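Local coordinates for Myo-inositol 2-dehydrogenase (Lactobacillus plantarum WCFS1, PDB 3CEA) that catalyses the NAD-dependent oxidation of myo-inositol at its 2-hydroxyl, the dehydrogenase step that yields scyllo-inosose and NADH, at the nicotinamide-adenine-dinucleotide site. Sequence-based numbering; all coordinates share one arbitrary frame.

The nicotinamide-adenine-dinucleotide site. Residues 14-19, 40-43, 46, 78-81, 83, 87, 101-102, 131, 173, 189, 290, 298. With NAD (nicotinamide-adenine-dinucleotide), chain B.
NAD, the cofactor, lies almost wholly buried along the Rossmann fold, its pyrophosphate crossing the glycine-rich GxGxxG loop that follows strand 9-14. Two backbone amides there point nearly straight at the phosphates: Arg18 N to O1A of the adenosine-side phosphate, and Leu19 N to O1N of the nicotinamide-side one, 3.0 Å at 178°. Arg18 folds back, bent at chi3, so that NH1 makes a salt bridge with O2N, while one face of the Phe173 ring lies against NH1. A water joins Gly17 N and Val78 O to O1N.

Recognition of the adenosine ribose would probably favour NAD over NADP. Its 2'-hydroxyl O2B receives Leu42 N at 2.9 Å, just beyond strand 34-40, and its 3'-hydroxyl O3B donates along an in-plane lone pair of Gln46 OE1, at the tip of an extended side chain. The adenine is held mainly by apolar groups: Leu42 lays CG over the six-membered ring and CD1 over the five-membered one, the selenomethionine Met87 brings CE over the six-membered ring, and the Phe83 face receives the amino group N6A, 3.5 Å above its centre.

At the other end, the nicotinamide ribose gives O2D to Lys102 O (2.7 Å) and O3D to Ala79 O, both on in-plane lone pairs; Thr81 OG1 also bonds O3D. Leu19, with CG anti to the backbone N (chi1 -176°), sets CD2 over the nicotinamide face, 3.6 Å from its centroid, and Phe290 CE2 approaches the hydride-accepting carbon C4N at 3.5 Å. Lys102, the catalytic lysine of the family's EKP motif, lays CE against ring carbon C2N, and His189, possibly also catalytic, brings CE1 and NE2 near the carboxamide O7N. Glu101 helps to set the carboxamide's rotation, its side chain bent at chi2 (-59°). Its OE1 takes N7N from above the carboxylate plane at 2.9 Å and accepts Lys102 N as well.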
# COMPACT_ATOMS: atom_id res chain seq x y z
N ILE A 14 6.85 40.06 -7.11
CA ILE A 14 8.06 40.28 -6.33
C ILE A 14 8.58 38.92 -5.86
O ILE A 14 7.83 38.14 -5.28
CB ILE A 14 7.84 41.21 -5.12
CG1 ILE A 14 7.12 42.50 -5.54
CG2 ILE A 14 9.17 41.53 -4.44
CD1 ILE A 14 6.56 43.31 -4.38
N GLY A 15 9.85 38.64 -6.15
CA GLY A 15 10.48 37.39 -5.75
C GLY A 15 10.34 36.30 -6.80
O GLY A 15 9.24 36.02 -7.28
N LEU A 16 11.47 35.69 -7.15
CA LEU A 16 11.50 34.62 -8.14
C LEU A 16 12.32 33.42 -7.65
O LEU A 16 12.96 32.72 -8.44
CB LEU A 16 12.05 35.13 -9.48
CG LEU A 16 11.28 36.24 -10.22
CD1 LEU A 16 12.10 36.77 -11.38
CD2 LEU A 16 9.91 35.77 -10.70
N GLY A 17 12.29 33.19 -6.34
CA GLY A 17 13.05 32.11 -5.72
C GLY A 17 12.39 30.75 -5.83
O GLY A 17 11.80 30.42 -6.86
N ARG A 18 12.47 29.97 -4.75
CA ARG A 18 11.94 28.60 -4.71
C ARG A 18 10.47 28.51 -5.12
O ARG A 18 10.08 27.60 -5.86
CB ARG A 18 12.14 28.00 -3.31
CG ARG A 18 13.58 27.65 -2.99
CD ARG A 18 13.88 27.70 -1.49
NE ARG A 18 13.05 26.79 -0.71
CZ ARG A 18 12.33 27.14 0.36
NH1 ARG A 18 12.35 28.39 0.81
NH2 ARG A 18 11.61 26.23 1.00
N LEU A 19 9.66 29.45 -4.64
CA LEU A 19 8.24 29.48 -4.97
C LEU A 19 7.93 30.51 -6.06
O LEU A 19 7.07 30.27 -6.91
CB LEU A 19 7.40 29.74 -3.72
CG LEU A 19 5.87 29.71 -3.87
CD1 LEU A 19 5.37 28.43 -4.54
CD2 LEU A 19 5.23 29.89 -2.53
N CYS A 40 10.21 41.71 -9.96
CA CYS A 40 11.19 42.31 -9.06
C CYS A 40 11.91 41.26 -8.22
O CYS A 40 11.27 40.45 -7.54
CB CYS A 40 10.52 43.35 -8.16
SG CYS A 40 11.67 44.27 -7.11
N ALA A 41 13.24 41.28 -8.29
CA ALA A 41 14.10 40.41 -7.48
C ALA A 41 15.44 41.09 -7.22
O ALA A 41 15.80 42.04 -7.91
CB ALA A 41 14.30 39.07 -8.18
N LEU A 42 16.16 40.61 -6.21
CA LEU A 42 17.50 41.11 -5.92
C LEU A 42 18.57 40.30 -6.66
O LEU A 42 19.74 40.69 -6.70
CB LEU A 42 17.78 41.11 -4.41
CG LEU A 42 16.91 41.98 -3.49
CD1 LEU A 42 17.31 41.79 -2.04
CD2 LEU A 42 16.98 43.46 -3.87
N ASP A 43 18.15 39.18 -7.25
CA ASP A 43 19.03 38.32 -8.04
C ASP A 43 18.95 38.71 -9.51
O ASP A 43 17.86 38.71 -10.10
CB ASP A 43 18.64 36.85 -7.85
CG ASP A 43 19.68 35.88 -8.40
OD1 ASP A 43 20.13 36.05 -9.56
OD2 ASP A 43 20.05 34.94 -7.68
N GLN A 46 17.95 35.73 -12.05
CA GLN A 46 16.52 35.41 -11.98
C GLN A 46 15.69 36.38 -12.83
O GLN A 46 14.71 35.98 -13.46
CB GLN A 46 16.03 35.42 -10.53
CG GLN A 46 16.55 34.27 -9.69
CD GLN A 46 16.14 34.36 -8.23
OE1 GLN A 46 15.36 35.23 -7.85
NE2 GLN A 46 16.66 33.46 -7.41
N VAL A 78 6.01 37.24 -3.42
CA VAL A 78 6.70 36.00 -3.08
C VAL A 78 8.14 36.32 -2.65
O VAL A 78 9.08 35.58 -2.96
CB VAL A 78 6.69 34.98 -4.26
CG1 VAL A 78 6.83 33.56 -3.73
CG2 VAL A 78 5.41 35.11 -5.08
N ALA A 79 8.28 37.44 -1.95
CA ALA A 79 9.54 37.82 -1.31
C ALA A 79 9.55 37.24 0.10
O ALA A 79 8.52 36.76 0.57
CB ALA A 79 9.67 39.34 -1.28
N PRO A 80 10.71 37.26 0.79
CA PRO A 80 10.79 36.74 2.16
C PRO A 80 9.78 37.36 3.12
O PRO A 80 9.33 38.49 2.91
CB PRO A 80 12.22 37.10 2.60
CG PRO A 80 12.98 37.19 1.33
CD PRO A 80 12.03 37.76 0.33
N THR A 81 9.44 36.62 4.18
CA THR A 81 8.39 37.00 5.14
C THR A 81 8.54 38.39 5.80
O THR A 81 7.54 39.10 5.93
CB THR A 81 8.21 35.90 6.22
OG1 THR A 81 8.01 34.64 5.57
CG2 THR A 81 7.00 36.19 7.10
N PHE A 83 9.53 41.11 4.67
CA PHE A 83 9.19 42.18 3.72
C PHE A 83 7.71 42.21 3.34
O PHE A 83 7.25 43.15 2.69
CB PHE A 83 10.05 42.07 2.46
CG PHE A 83 11.52 42.26 2.71
CD1 PHE A 83 12.06 43.54 2.84
CD2 PHE A 83 12.36 41.16 2.82
CE1 PHE A 83 13.42 43.72 3.07
CE2 PHE A 83 13.73 41.33 3.06
CZ PHE A 83 14.26 42.62 3.18
N MSE A 87 5.58 45.59 1.99
CA MSE A 87 5.25 45.47 0.57
C MSE A 87 3.75 45.51 0.35
O MSE A 87 3.28 46.13 -0.61
CB MSE A 87 5.84 44.19 -0.02
CG MSE A 87 7.33 44.27 -0.29
SE MSE A 87 8.09 42.57 -0.83
CE MSE A 87 9.93 43.16 -1.11
N GLU A 101 2.10 35.87 -0.21
CA GLU A 101 2.40 34.53 0.29
C GLU A 101 2.37 34.46 1.81
O GLU A 101 2.50 35.48 2.49
CB GLU A 101 3.75 34.03 -0.24
CG GLU A 101 3.67 33.21 -1.53
CD GLU A 101 2.79 31.96 -1.40
OE1 GLU A 101 2.53 31.50 -0.27
OE2 GLU A 101 2.38 31.43 -2.45
N LYS A 102 2.19 33.25 2.32
CA LYS A 102 2.18 33.00 3.76
C LYS A 102 3.62 33.00 4.28
O LYS A 102 4.55 32.71 3.53
CB LYS A 102 1.49 31.66 4.05
CG LYS A 102 2.25 30.41 3.60
CD LYS A 102 3.10 29.86 4.73
CE LYS A 102 4.41 29.27 4.23
NZ LYS A 102 5.18 28.61 5.32
N MSE A 131 -2.41 27.34 0.30
CA MSE A 131 -2.77 26.59 -0.91
C MSE A 131 -3.38 25.22 -0.64
O MSE A 131 -4.15 24.72 -1.46
CB MSE A 131 -1.56 26.47 -1.86
CG MSE A 131 -0.54 25.39 -1.49
SE MSE A 131 0.41 25.78 0.16
CE MSE A 131 1.46 24.17 0.26
N PHE A 173 17.87 30.28 2.27
CA PHE A 173 16.59 30.95 2.52
C PHE A 173 16.50 31.52 3.94
O PHE A 173 15.94 32.60 4.15
CB PHE A 173 15.45 29.97 2.23
CG PHE A 173 14.11 30.36 2.81
CD1 PHE A 173 13.32 31.32 2.19
CD2 PHE A 173 13.63 29.74 3.97
CE1 PHE A 173 12.07 31.67 2.72
CE2 PHE A 173 12.39 30.08 4.50
CZ PHE A 173 11.61 31.05 3.88
N HIS A 189 0.76 25.77 8.07
CA HIS A 189 -0.18 25.19 7.11
C HIS A 189 -1.15 24.24 7.80
O HIS A 189 -2.36 24.31 7.57
CB HIS A 189 0.57 24.44 6.02
CG HIS A 189 1.35 25.33 5.10
ND1 HIS A 189 0.78 25.98 4.03
CD2 HIS A 189 2.67 25.66 5.09
CE1 HIS A 189 1.70 26.68 3.40
NE2 HIS A 189 2.86 26.50 4.02
N PHE A 290 7.75 20.45 -1.99
CA PHE A 290 6.42 21.01 -1.77
C PHE A 290 5.80 21.49 -3.08
O PHE A 290 4.59 21.39 -3.28
CB PHE A 290 6.47 22.15 -0.74
CG PHE A 290 7.23 23.37 -1.21
CD1 PHE A 290 8.62 23.43 -1.10
CD2 PHE A 290 6.57 24.45 -1.78
CE1 PHE A 290 9.33 24.55 -1.54
CE2 PHE A 290 7.27 25.57 -2.22
CZ PHE A 290 8.66 25.62 -2.10
N PHE A 298 -1.33 25.34 -6.13
CA PHE A 298 -0.72 26.65 -6.38
C PHE A 298 -1.34 27.34 -7.59
O PHE A 298 -1.57 28.54 -7.58
CB PHE A 298 0.78 26.52 -6.60
CG PHE A 298 1.58 26.36 -5.33
CD1 PHE A 298 1.48 27.29 -4.30
CD2 PHE A 298 2.46 25.29 -5.19
CE1 PHE A 298 2.23 27.15 -3.14
CE2 PHE A 298 3.22 25.14 -4.03
CZ PHE A 298 3.10 26.07 -3.00
PA NAD B . 13.59 32.48 -1.73
O1A NAD B . 13.87 31.23 -2.47
O2A NAD B . 14.73 32.87 -0.87
O5B NAD B . 13.22 33.64 -2.78
C5B NAD B . 13.12 34.99 -2.37
C4B NAD B . 13.11 35.90 -3.59
O4B NAD B . 12.72 37.22 -3.23
C3B NAD B . 14.48 36.01 -4.24
O3B NAD B . 14.32 35.85 -5.62
C2B NAD B . 14.95 37.42 -3.92
O2B NAD B . 15.70 37.99 -4.98
C1B NAD B . 13.66 38.17 -3.69
N9A NAD B . 13.82 39.26 -2.71
C8A NAD B . 14.35 39.15 -1.44
N7A NAD B . 14.32 40.37 -0.85
C5A NAD B . 13.79 41.25 -1.73
C6A NAD B . 13.54 42.62 -1.64
N6A NAD B . 13.61 43.22 -0.46
N1A NAD B . 12.96 43.27 -2.72
C2A NAD B . 12.65 42.58 -3.87
N3A NAD B . 12.91 41.22 -3.95
C4A NAD B . 13.47 40.57 -2.90
O3 NAD B . 12.26 32.32 -0.84
PN NAD B . 11.03 31.38 -1.30
O1N NAD B . 10.81 31.54 -2.76
O2N NAD B . 11.27 30.04 -0.72
O5D NAD B . 9.76 31.97 -0.52
C5D NAD B . 9.44 33.34 -0.50
C4D NAD B . 8.17 33.51 0.33
O4D NAD B . 7.24 32.49 0.01
C3D NAD B . 8.45 33.42 1.82
O3D NAD B . 7.85 34.51 2.47
C2D NAD B . 7.81 32.11 2.26
O2D NAD B . 7.21 32.21 3.52
C1D NAD B . 6.78 31.82 1.17
N1N NAD B . 6.63 30.37 0.93
C2N NAD B . 5.37 29.83 0.95
C3N NAD B . 5.19 28.46 0.72
C7N NAD B . 3.81 27.88 0.57
O7N NAD B . 3.64 26.50 0.79
N7N NAD B . 2.79 28.67 0.23
C4N NAD B . 6.30 27.65 0.49
C5N NAD B . 7.58 28.21 0.47
C6N NAD B . 7.73 29.58 0.70
O HOH W 1 10.32 33.71 -4.33